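Side-chain contacts in amidohydrolase 3 domain-containing protein (Pyrococcus furiosus, PDB 3ICJ), which is an uncharacterised zinc-binding member of the amidohydrolase family that probably hydrolyses carbon-nitrogen bonds other than peptide bonds: residues K218-Y223 against G245-K250; Y223-Q228 against F253-E258; K276-N281 against I335-P340; G287-I292 against R491-I496. All blocks are in the same frame, centred on the assembly; numbering follows the deposited sequence.

In the fold
Contacts 1 to 3 lie among outer helices of the (beta/alpha)-barrel expected of an amidohydrolase; contact 4 joins a barrel strand to the C-terminal segment; none is at the zinc site. Contacts 1 and 2 share one seam between helices 217-233 and 246-257, centres about 8 Å apart, tied by Lys-221 NZ 2.9 Å from Glu-254 OE1. The side chains of Ala-248 (contact 1) and Ile-224 (contact 2) are each about 9 Å from that of the zinc ligand His-103, and Ala-248 about 13 Å from a zinc ion. Contact 3 joins the next two barrel helices; Glu-246 OE1 reaches its Lys-276 NZ at 2.9 Å. Contact 4 meets contact 2 through Glu-256, which probably hydrogen-bonds the backbone N of Arg-288 and Leu-290.

Contact 1: K218-Y223 against G245-K250; sequences KDYKHY and GEKALK
Tyr-220 and Ala-248 mark the nearest backbone approach of residues 218-223 to 245-250, with 5.8 Å from CA to CA. The first segment lies within helix 217-233; the second begins helix 246-257, with Gly-245 as its N-cap and its carbonyl O accepting Leu-249 N. The Tyr-220 ring fills the space between the two. Over one face stands Lys-247 CB, 4.2 Å from the ring centroid and 28° off the normal, a CH-pi contact, and Ala-248 N sits over the same face nearer the rim. The Ala-248 CB methyl touches Tyr-220 CD2 at 3.9 Å. Beyond CB, the extended Lys-247 chain crosses the tyrosine at about a right angle and leads NZ away to the carbonyl oxygens of Glu-212 and Leu-215. The phenol OH is likewise held outside the pair, hydrogen-bonded to Asn-211 O. Replacing Tyr-220 by an alanine would probably open a gap above Lys-247 CB and leave Asn-211 O without its phenolic mate. No hydrogen bond crosses between these segments, so two helices of the barrel shell are joined by apolar and CH-pi contact alone, while the polar ends of both side chains tie the seam to helix 200-214 and the loop after it.

Contact 2: Y223-Q228 against F253-E258; sequences YIESAQ and FELERE
Leu-255 points its isobutyl fork at helix 217-233 and gives one methyl to each of two consecutive residues. CD1 meets Ile-224 CG2 at 3.7 Å and comes nearly as near to Ile-224 CB; CD2 rests 3.6 Å from Glu-225 CD and 3.7 Å from Glu-225 CG. The isoleucine's own torsion (chi1 -68°) sets CG2 anti to the backbone N, turning that methyl to the leucine; the side chain also touches Ala-251 and Leu-252 of the leucine's helix. Glu-225 starts out beside the contact, but its chain, extended beyond CG (chi2 -177°), carries the carboxylate alongside the leucine, which covers the CG methylene and CD. The carboxylate itself is paired: OE2 forms a salt bridge with Arg-260 NH1. That arginine also pairs through NH2 with Glu-258 OE1, and Lys-221 NZ bridges Glu-254 and Glu-258, so the 6.2 Å between Glu-225 OE1 and Glu-258 OE1 is probably tolerable for two acids. The backbones are farther apart here than at Tyr-220, with 8.6 Å between the CA atoms of Glu-225 and Leu-255. Behind the first helix, Ala-227 packs on Leu-104 and Leu-107 of helix 104-112; from the second, Phe-253 reaches Leu-290 and Ile-292 on strand 290-294. The pair thus belongs to the helical layer wrapped round the barrel strands.

Contact 3: K276-N281 against I335-P340; sequences KLEELN and IERAKP
Arg-337 and Glu-278 hold helices 328-338 and 274-280 together with a two-pronged salt bridge. From CB outward the arginine stays against one oxygen: CB and CG each lie 3.7 Å from Glu-278 OE2, and CD is 3.9 Å from the same atom, so the aliphatic stem curls round it. The chain then bends at chi3 (82°) and swings the guanidinium side-on to the acid. NE gives the first bond, 2.9 Å to Glu-278 OE2; CZ stands 3.7 Å from each carboxylate oxygen, OE1 and OE2; NH2 gives the second bond, 3.0 Å to Glu-278 OE1. Both oxygens lie close to the guanidinium plane, yet the carboxylate is turned 56° against it, and both are met from above their own plane. NH2 has a further acid, Asp-275 OD1, so the arginine is shared between two negative charges one turn apart on the same helix. Glu-278 keeps its chain extended to span the gap between the helices, 8.6 Å from the CA of Glu-278 to the CA of Arg-337. A water donates to both Glu-278 OE2 and Arg-337 O, adding a water-mediated link. Just past the glutamate a Schellman motif ends its helix, with Asn-281 at positive phi. The salt bridge clips together two successive outer helices of the (beta/alpha)-barrel expected of the amidohydrolase family, at the partly exposed surface away from the zinc site.

Contact 4: G287-I292 against R491-I496; sequences GRRLRI and RAEYII
Arg-491 lays one face of its guanidinium against Arg-291, whose NH1 stands 3.3 Å above that plane, over its centre; the two flat groups are turned 57° from each other. In this amidohydrolase, expected to have a (beta/alpha)-barrel, the overlap joins strand 290-294 to the segment leading into strand 494-497, which pairs antiparallel with strand 92-102. Two like charges meet here, and nearby acids probably offset them: Arg-491 NE pairs with Asp-482 OD2 and its NH1 with Glu-286 OE2. A water that probably donates to Gly-287 O accepts a weak bond from Arg-491 NH1. Two residues on, beyond an inverse gamma turn centred on Ala-492, the sign reverses and Glu-493 faces Arg-289. Bent at chi2 (-60°), Arg-289 brings NH1 to Glu-493 OE2 at 2.8 Å, on the syn side of the carboxylate, with a rather bent N-H...O angle of 144°. Asn-264 ties the group together: OD1 accepts from Arg-289 NH1 and Arg-291 NH2, while ND2 bonds Glu-493 OE2. Glu-493 OE1 is taken by His-237 ND1, which helps fix the rotation of the carboxylate. With a leucine in place of Arg-289, Glu-493 would probably lose its ion-pair mate and Asn-264 OD1 one of its donors. Arg-291 is also steadied from its own segment: NH2 bonds Arg-289 O, in the loop just before the strand, at 2.9 Å, approaching from above the carbonyl plane.

Contact 1: K218-Y223 against G245-K250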
# COMPACT_ATOMS: atom_id res chain seq x y z
N LYS A 218 -10.17 -6.42 17.93
CA LYS A 218 -10.66 -7.63 17.23
C LYS A 218 -11.09 -7.36 15.79
O LYS A 218 -10.76 -8.13 14.88
CB LYS A 218 -11.83 -8.26 18.00
CG LYS A 218 -11.47 -9.35 19.00
CD LYS A 218 -12.70 -9.80 19.80
CE LYS A 218 -13.80 -10.44 18.93
NZ LYS A 218 -13.58 -11.90 18.73
N ASP A 219 -11.83 -6.26 15.56
CA ASP A 219 -12.20 -5.86 14.19
C ASP A 219 -10.95 -5.67 13.34
O ASP A 219 -10.89 -6.15 12.20
CB ASP A 219 -12.98 -4.55 14.16
CG ASP A 219 -14.33 -4.62 14.83
OD1 ASP A 219 -14.99 -5.68 14.79
OD2 ASP A 219 -14.76 -3.57 15.36
N TYR A 220 -9.93 -5.00 13.88
CA TYR A 220 -8.68 -4.79 13.13
C TYR A 220 -7.91 -6.06 12.82
O TYR A 220 -7.37 -6.19 11.72
CB TYR A 220 -7.74 -3.79 13.80
CG TYR A 220 -8.06 -2.36 13.47
CD1 TYR A 220 -9.04 -1.67 14.18
CD2 TYR A 220 -7.41 -1.70 12.43
CE1 TYR A 220 -9.35 -0.34 13.88
CE2 TYR A 220 -7.71 -0.36 12.12
CZ TYR A 220 -8.68 0.31 12.86
OH TYR A 220 -9.00 1.62 12.57
N LYS A 221 -7.92 -7.02 13.76
CA LYS A 221 -7.28 -8.33 13.54
C LYS A 221 -7.92 -9.04 12.37
O LYS A 221 -7.24 -9.61 11.52
CB LYS A 221 -7.40 -9.21 14.79
CG LYS A 221 -6.51 -8.81 15.97
CD LYS A 221 -6.78 -9.69 17.17
CE LYS A 221 -6.16 -11.06 16.98
NZ LYS A 221 -6.63 -12.04 18.01
N HIS A 222 -9.25 -8.99 12.33
CA HIS A 222 -10.04 -9.58 11.27
C HIS A 222 -9.75 -8.94 9.90
O HIS A 222 -9.52 -9.64 8.92
CB HIS A 222 -11.52 -9.51 11.62
CG HIS A 222 -12.37 -10.40 10.77
ND1 HIS A 222 -12.80 -10.04 9.51
CD2 HIS A 222 -12.84 -11.66 10.98
CE1 HIS A 222 -13.51 -11.02 8.99
NE2 HIS A 222 -13.55 -12.01 9.86
N TYR A 223 -9.75 -7.61 9.85
CA TYR A 223 -9.38 -6.87 8.62
C TYR A 223 -8.01 -7.24 8.11
O TYR A 223 -7.82 -7.52 6.92
CB TYR A 223 -9.47 -5.34 8.85
CG TYR A 223 -10.89 -4.85 9.11
CD1 TYR A 223 -11.98 -5.48 8.49
CD2 TYR A 223 -11.15 -3.79 9.97
CE1 TYR A 223 -13.28 -5.05 8.71
CE2 TYR A 223 -12.47 -3.35 10.19
CZ TYR A 223 -13.52 -4.00 9.56
OH TYR A 223 -14.81 -3.60 9.76
N GLY A 245 -1.98 2.97 12.90
CA GLY A 245 -2.45 3.69 14.09
C GLY A 245 -2.48 2.80 15.33
O GLY A 245 -2.04 1.65 15.29
N GLU A 246 -3.02 3.34 16.43
CA GLU A 246 -3.04 2.66 17.73
C GLU A 246 -3.64 1.26 17.68
O GLU A 246 -2.99 0.30 18.10
CB GLU A 246 -3.77 3.49 18.80
CG GLU A 246 -3.14 4.84 19.13
CD GLU A 246 -2.30 4.84 20.42
OE1 GLU A 246 -2.29 3.83 21.15
OE2 GLU A 246 -1.66 5.88 20.70
N LYS A 247 -4.88 1.14 17.18
CA LYS A 247 -5.58 -0.14 17.16
C LYS A 247 -5.03 -1.16 16.16
O LYS A 247 -5.01 -2.36 16.47
CB LYS A 247 -7.10 0.05 16.98
CG LYS A 247 -7.77 0.59 18.25
CD LYS A 247 -9.24 0.91 18.05
CE LYS A 247 -9.84 1.32 19.39
NZ LYS A 247 -11.23 1.86 19.27
N ALA A 248 -4.60 -0.69 14.99
CA ALA A 248 -3.91 -1.56 14.03
C ALA A 248 -2.62 -2.17 14.58
O ALA A 248 -2.40 -3.35 14.39
CB ALA A 248 -3.66 -0.85 12.72
N LEU A 249 -1.79 -1.36 15.25
CA LEU A 249 -0.61 -1.86 15.99
C LEU A 249 -0.97 -2.87 17.08
O LEU A 249 -0.36 -3.94 17.14
CB LEU A 249 0.25 -0.72 16.57
CG LEU A 249 1.57 -1.15 17.26
CD1 LEU A 249 2.51 -1.84 16.27
CD2 LEU A 249 2.27 0.04 17.86
N LYS A 250 -1.96 -2.56 17.92
CA LYS A 250 -2.42 -3.51 18.95
C LYS A 250 -2.84 -4.83 18.31
O LYS A 250 -2.52 -5.89 18.84
CB LYS A 250 -3.59 -2.95 19.77
CG LYS A 250 -3.27 -1.89 20.81
CD LYS A 250 -4.50 -1.68 21.71
CE LYS A 250 -4.27 -0.63 22.80
NZ LYS A 250 -3.56 0.55 22.23

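Contact 2: Y223-Q228 against F253-E258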
# COMPACT_ATOMS: atom_id res chain seq x y z
N TYR A 223 -9.75 -7.61 9.85
CA TYR A 223 -9.38 -6.87 8.62
C TYR A 223 -8.01 -7.24 8.11
O TYR A 223 -7.82 -7.52 6.92
CB TYR A 223 -9.47 -5.34 8.85
CG TYR A 223 -10.89 -4.85 9.11
CD1 TYR A 223 -11.98 -5.48 8.49
CD2 TYR A 223 -11.15 -3.79 9.97
CE1 TYR A 223 -13.28 -5.05 8.71
CE2 TYR A 223 -12.47 -3.35 10.19
CZ TYR A 223 -13.52 -4.00 9.56
OH TYR A 223 -14.81 -3.60 9.76
N ILE A 224 -7.04 -7.26 9.02
CA ILE A 224 -5.68 -7.57 8.66
C ILE A 224 -5.57 -9.01 8.15
O ILE A 224 -4.91 -9.24 7.14
CB ILE A 224 -4.70 -7.29 9.84
CG1 ILE A 224 -4.62 -5.78 10.09
CG2 ILE A 224 -3.32 -7.88 9.54
CD1 ILE A 224 -4.06 -5.39 11.47
N GLU A 225 -6.24 -9.95 8.83
CA GLU A 225 -6.26 -11.34 8.34
C GLU A 225 -6.94 -11.53 6.97
O GLU A 225 -6.45 -12.34 6.16
CB GLU A 225 -6.86 -12.30 9.36
CG GLU A 225 -5.93 -12.58 10.54
CD GLU A 225 -6.50 -13.59 11.53
OE1 GLU A 225 -5.88 -14.67 11.72
OE2 GLU A 225 -7.56 -13.31 12.12
N SER A 226 -8.02 -10.81 6.71
CA SER A 226 -8.66 -10.83 5.37
C SER A 226 -7.74 -10.29 4.26
O SER A 226 -7.67 -10.89 3.18
CB SER A 226 -9.98 -10.04 5.33
OG SER A 226 -10.87 -10.50 6.32
N ALA A 227 -7.08 -9.14 4.51
CA ALA A 227 -6.06 -8.58 3.60
C ALA A 227 -4.91 -9.54 3.33
O ALA A 227 -4.48 -9.70 2.19
CB ALA A 227 -5.50 -7.26 4.15
N GLN A 228 -4.41 -10.17 4.40
CA GLN A 228 -3.29 -11.09 4.32
C GLN A 228 -3.63 -12.32 3.46
O GLN A 228 -2.84 -12.70 2.59
CB GLN A 228 -2.84 -11.49 5.72
CG GLN A 228 -2.04 -12.76 5.80
CD GLN A 228 -1.57 -13.00 7.22
OE1 GLN A 228 -0.54 -12.49 7.63
NE2 GLN A 228 -2.34 -13.78 7.99
N PHE A 253 0.56 -6.78 17.01
CA PHE A 253 1.30 -7.44 18.11
C PHE A 253 0.55 -8.71 18.51
O PHE A 253 1.16 -9.76 18.77
CB PHE A 253 1.40 -6.55 19.36
CG PHE A 253 2.45 -5.47 19.29
CD1 PHE A 253 3.75 -5.73 18.87
CD2 PHE A 253 2.16 -4.18 19.73
CE1 PHE A 253 4.72 -4.72 18.84
CE2 PHE A 253 3.12 -3.18 19.71
CZ PHE A 253 4.40 -3.44 19.26
N GLU A 254 -0.77 -8.63 18.57
CA GLU A 254 -1.58 -9.80 18.96
C GLU A 254 -1.51 -10.94 17.92
O GLU A 254 -1.26 -12.11 18.28
CB GLU A 254 -3.03 -9.40 19.26
CG GLU A 254 -3.85 -10.49 19.94
CD GLU A 254 -5.12 -9.98 20.59
OE1 GLU A 254 -6.17 -10.65 20.46
OE2 GLU A 254 -5.07 -8.92 21.25
N LEU A 255 -1.70 -10.60 16.65
CA LEU A 255 -1.55 -11.58 15.58
C LEU A 255 -0.16 -12.25 15.55
O LEU A 255 -0.08 -13.48 15.40
CB LEU A 255 -1.90 -10.97 14.20
CG LEU A 255 -3.38 -10.62 13.95
CD1 LEU A 255 -3.54 -9.68 12.72
CD2 LEU A 255 -4.27 -11.85 13.82
N GLU A 256 0.89 -11.45 15.72
CA GLU A 256 2.28 -11.92 15.81
C GLU A 256 2.49 -12.96 16.93
O GLU A 256 2.91 -14.08 16.64
CB GLU A 256 3.26 -10.74 15.94
CG GLU A 256 4.67 -11.07 16.50
CD GLU A 256 5.71 -11.51 15.46
OE1 GLU A 256 5.45 -11.49 14.23
OE2 GLU A 256 6.83 -11.88 15.89
N ARG A 257 2.16 -12.62 18.18
CA ARG A 257 2.30 -13.60 19.27
C ARG A 257 1.33 -14.79 19.19
O ARG A 257 1.63 -15.86 19.69
CB ARG A 257 2.27 -12.95 20.66
CG ARG A 257 0.91 -12.40 21.08
CD ARG A 257 0.98 -11.85 22.48
NE ARG A 257 -0.31 -11.32 22.94
CZ ARG A 257 -0.67 -10.03 22.89
NH1 ARG A 257 -1.87 -9.67 23.34
NH2 ARG A 257 0.14 -9.11 22.40
N GLU A 258 0.20 -14.63 18.52
CA GLU A 258 -0.69 -15.75 18.23
C GLU A 258 -0.30 -16.66 17.08
O GLU A 258 -0.97 -17.63 16.82
CB GLU A 258 -2.12 -15.26 18.01
CG GLU A 258 -2.80 -14.73 19.21
CD GLU A 258 -4.15 -14.17 18.89
OE1 GLU A 258 -4.46 -14.01 17.71
OE2 GLU A 258 -4.91 -13.91 19.83

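Contact 3: K276-N281 against I335-P340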
# COMPACT_ATOMS: atom_id res chain seq x y z
N LYS A 276 4.39 6.77 23.12
CA LYS A 276 4.39 5.49 23.82
C LYS A 276 5.68 4.70 23.54
O LYS A 276 6.21 4.05 24.45
CB LYS A 276 3.15 4.65 23.45
CG LYS A 276 1.86 5.16 24.10
CD LYS A 276 0.67 4.32 23.64
CE LYS A 276 -0.62 4.85 24.28
NZ LYS A 276 -1.78 3.95 24.02
N LEU A 277 6.18 4.79 22.30
CA LEU A 277 7.47 4.19 21.94
C LEU A 277 8.65 4.75 22.77
O LEU A 277 9.43 3.98 23.33
CB LEU A 277 7.75 4.29 20.43
CG LEU A 277 6.86 3.59 19.39
CD1 LEU A 277 7.60 3.48 18.04
CD2 LEU A 277 6.43 2.21 19.82
N GLU A 278 8.73 6.08 22.86
CA GLU A 278 9.76 6.78 23.65
C GLU A 278 9.74 6.46 25.14
O GLU A 278 10.79 6.42 25.79
CB GLU A 278 9.68 8.30 23.45
CG GLU A 278 10.05 8.71 22.05
CD GLU A 278 9.87 10.17 21.79
OE1 GLU A 278 9.20 10.87 22.59
OE2 GLU A 278 10.41 10.64 20.76
N GLU A 279 8.54 6.18 25.67
CA GLU A 279 8.37 5.84 27.08
C GLU A 279 8.85 4.43 27.42
O GLU A 279 9.12 4.12 28.58
CB GLU A 279 6.93 6.08 27.57
CG GLU A 279 6.55 7.54 27.79
CD GLU A 279 7.35 8.21 28.91
OE1 GLU A 279 7.94 9.28 28.66
OE2 GLU A 279 7.41 7.65 30.03
N LEU A 280 9.00 3.59 26.40
CA LEU A 280 9.62 2.27 26.56
C LEU A 280 11.01 2.18 25.95
O LEU A 280 11.67 1.16 26.08
CB LEU A 280 8.74 1.18 25.95
CG LEU A 280 7.56 0.68 26.77
CD1 LEU A 280 6.64 -0.09 25.86
CD2 LEU A 280 8.02 -0.20 27.94
N ASN A 281 11.44 3.25 25.27
CA ASN A 281 12.57 3.22 24.31
C ASN A 281 12.45 2.11 23.25
O ASN A 281 13.45 1.54 22.80
CB ASN A 281 13.92 3.16 25.05
CG ASN A 281 15.11 3.56 24.19
OD1 ASN A 281 14.99 4.35 23.25
ND2 ASN A 281 16.27 2.99 24.51
N ILE A 335 11.58 13.38 12.24
CA ILE A 335 12.85 12.71 11.91
C ILE A 335 13.82 12.70 13.10
O ILE A 335 14.46 11.68 13.39
CB ILE A 335 13.54 13.34 10.65
CG1 ILE A 335 12.72 13.06 9.39
CG2 ILE A 335 14.94 12.78 10.46
CD1 ILE A 335 13.22 13.86 8.15
N GLU A 336 13.91 13.81 13.83
CA GLU A 336 14.83 13.86 14.96
C GLU A 336 14.39 12.94 16.10
O GLU A 336 15.22 12.49 16.88
CB GLU A 336 15.03 15.30 15.44
CG GLU A 336 15.79 16.17 14.45
CD GLU A 336 17.23 15.69 14.23
OE1 GLU A 336 17.90 15.29 15.21
OE2 GLU A 336 17.69 15.74 13.08
N ARG A 337 13.09 12.66 16.18
CA ARG A 337 12.56 11.70 17.14
C ARG A 337 12.75 10.26 16.65
O ARG A 337 12.92 9.35 17.45
CB ARG A 337 11.07 11.96 17.40
CG ARG A 337 10.75 13.23 18.19
CD ARG A 337 9.23 13.40 18.33
NE ARG A 337 8.68 12.61 19.44
CZ ARG A 337 7.39 12.55 19.78
NH1 ARG A 337 6.47 13.21 19.07
NH2 ARG A 337 7.03 11.82 20.81
N ALA A 338 12.73 10.07 15.32
CA ALA A 338 12.91 8.73 14.74
C ALA A 338 14.37 8.26 14.81
O ALA A 338 14.62 7.08 15.03
CB ALA A 338 12.39 8.69 13.28
N LYS A 339 15.30 9.19 14.62
CA LYS A 339 16.74 8.93 14.67
C LYS A 339 17.24 8.08 15.87
O LYS A 339 17.73 6.97 15.64
CB LYS A 339 17.55 10.22 14.57
CG LYS A 339 17.71 10.80 13.18
CD LYS A 339 18.57 12.05 13.34
CE LYS A 339 19.02 12.59 12.03
NZ LYS A 339 19.55 13.97 12.25
N PRO A 340 17.05 8.54 17.13
CA PRO A 340 17.64 7.65 18.16
C PRO A 340 16.84 6.34 18.38
O PRO A 340 17.38 5.41 18.97
CB PRO A 340 17.64 8.52 19.43
CG PRO A 340 16.47 9.42 19.26
CD PRO A 340 16.37 9.69 17.76
O HOH W 1 12.73 10.06 20.09

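Contact 4: G287-I292 against R491-I496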
# COMPACT_ATOMS: atom_id res chain seq x y z
N GLY A 287 10.50 -8.88 14.72
CA GLY A 287 9.97 -10.19 15.14
C GLY A 287 10.03 -11.21 14.03
O GLY A 287 10.74 -11.00 13.05
N ARG A 288 9.29 -12.32 14.18
CA ARG A 288 9.29 -13.39 13.16
C ARG A 288 8.61 -12.94 11.86
O ARG A 288 9.12 -13.20 10.78
CB ARG A 288 8.63 -14.70 13.65
CG ARG A 288 8.68 -15.03 15.15
CD ARG A 288 10.07 -15.32 15.76
NE ARG A 288 11.14 -15.65 14.80
CZ ARG A 288 12.25 -14.93 14.66
NH1 ARG A 288 12.43 -13.85 15.41
NH2 ARG A 288 13.17 -15.28 13.78
N ARG A 289 7.46 -12.27 11.99
CA ARG A 289 6.77 -11.67 10.85
C ARG A 289 6.61 -10.14 10.93
O ARG A 289 6.84 -9.44 9.94
CB ARG A 289 5.41 -12.31 10.63
CG ARG A 289 5.48 -13.80 10.19
CD ARG A 289 6.26 -13.91 8.85
NE ARG A 289 6.04 -15.20 8.23
CZ ARG A 289 6.36 -15.52 6.98
NH1 ARG A 289 6.96 -14.65 6.18
NH2 ARG A 289 6.07 -16.75 6.54
N LEU A 290 6.24 -9.63 12.11
CA LEU A 290 6.03 -8.20 12.34
C LEU A 290 7.35 -7.50 12.58
O LEU A 290 8.15 -7.95 13.41
CB LEU A 290 5.09 -7.95 13.54
CG LEU A 290 4.88 -6.51 14.02
CD1 LEU A 290 4.14 -5.65 12.96
CD2 LEU A 290 4.12 -6.47 15.36
N ARG A 291 7.58 -6.43 11.82
CA ARG A 291 8.69 -5.53 12.06
C ARG A 291 8.13 -4.14 12.42
O ARG A 291 7.28 -3.61 11.70
CB ARG A 291 9.55 -5.38 10.82
CG ARG A 291 10.52 -6.51 10.53
CD ARG A 291 9.86 -7.71 9.88
NE ARG A 291 10.81 -8.52 9.13
CZ ARG A 291 10.51 -9.67 8.53
NH1 ARG A 291 11.43 -10.33 7.83
NH2 ARG A 291 9.28 -10.15 8.62
N ILE A 292 8.60 -3.58 13.54
CA ILE A 292 8.34 -2.18 13.88
C ILE A 292 9.46 -1.44 13.16
O ILE A 292 10.61 -1.57 13.55
CB ILE A 292 8.41 -1.92 15.42
CG1 ILE A 292 7.55 -2.93 16.21
CG2 ILE A 292 7.98 -0.49 15.77
CD1 ILE A 292 6.06 -2.89 15.88
N ARG A 491 15.83 -14.84 2.63
CA ARG A 491 14.63 -15.49 3.15
C ARG A 491 13.88 -16.11 1.98
O ARG A 491 13.72 -15.50 0.92
CB ARG A 491 13.73 -14.50 3.87
CG ARG A 491 14.22 -14.12 5.23
CD ARG A 491 13.56 -12.84 5.68
NE ARG A 491 14.19 -12.35 6.90
CZ ARG A 491 13.79 -12.67 8.13
NH1 ARG A 491 14.43 -12.19 9.18
NH2 ARG A 491 12.75 -13.47 8.31
N ALA A 492 13.43 -17.35 2.17
CA ALA A 492 12.87 -18.14 1.08
C ALA A 492 11.40 -17.80 0.88
O ALA A 492 10.53 -18.55 1.32
CB ALA A 492 13.07 -19.63 1.33
N GLU A 493 11.14 -16.66 0.26
CA GLU A 493 9.79 -16.27 -0.12
C GLU A 493 9.74 -16.43 -1.63
O GLU A 493 10.38 -15.68 -2.37
CB GLU A 493 9.45 -14.83 0.31
CG GLU A 493 9.61 -14.53 1.81
CD GLU A 493 8.54 -15.15 2.70
OE1 GLU A 493 7.62 -15.83 2.19
OE2 GLU A 493 8.62 -14.96 3.92
N TYR A 494 9.03 -17.46 -2.07
CA TYR A 494 8.98 -17.78 -3.48
C TYR A 494 7.57 -18.11 -3.91
O TYR A 494 6.74 -18.52 -3.09
CB TYR A 494 9.91 -18.97 -3.81
CG TYR A 494 9.53 -20.26 -3.10
CD1 TYR A 494 8.63 -21.17 -3.68
CD2 TYR A 494 10.10 -20.60 -1.87
CE1 TYR A 494 8.29 -22.35 -3.05
CE2 TYR A 494 9.77 -21.79 -1.23
CZ TYR A 494 8.87 -22.66 -1.82
OH TYR A 494 8.55 -23.83 -1.18
N ILE A 495 7.32 -17.96 -5.20
CA ILE A 495 6.05 -18.40 -5.75
C ILE A 495 6.32 -19.33 -6.93
O ILE A 495 7.37 -19.23 -7.57
CB ILE A 495 5.12 -17.21 -6.15
CG1 ILE A 495 5.83 -16.26 -7.11
CG2 ILE A 495 4.62 -16.49 -4.89
CD1 ILE A 495 4.95 -15.15 -7.69
N ILE A 496 5.39 -20.24 -7.19
CA ILE A 496 5.53 -21.24 -8.25
C ILE A 496 4.51 -20.96 -9.35
O ILE A 496 3.32 -20.83 -9.09
CB ILE A 496 5.37 -22.69 -7.71
CG1 ILE A 496 6.39 -22.96 -6.57
CG2 ILE A 496 5.51 -23.74 -8.84
CD1 ILE A 496 6.13 -24.24 -5.79
O HOH W 2 12.20 -12.02 10.93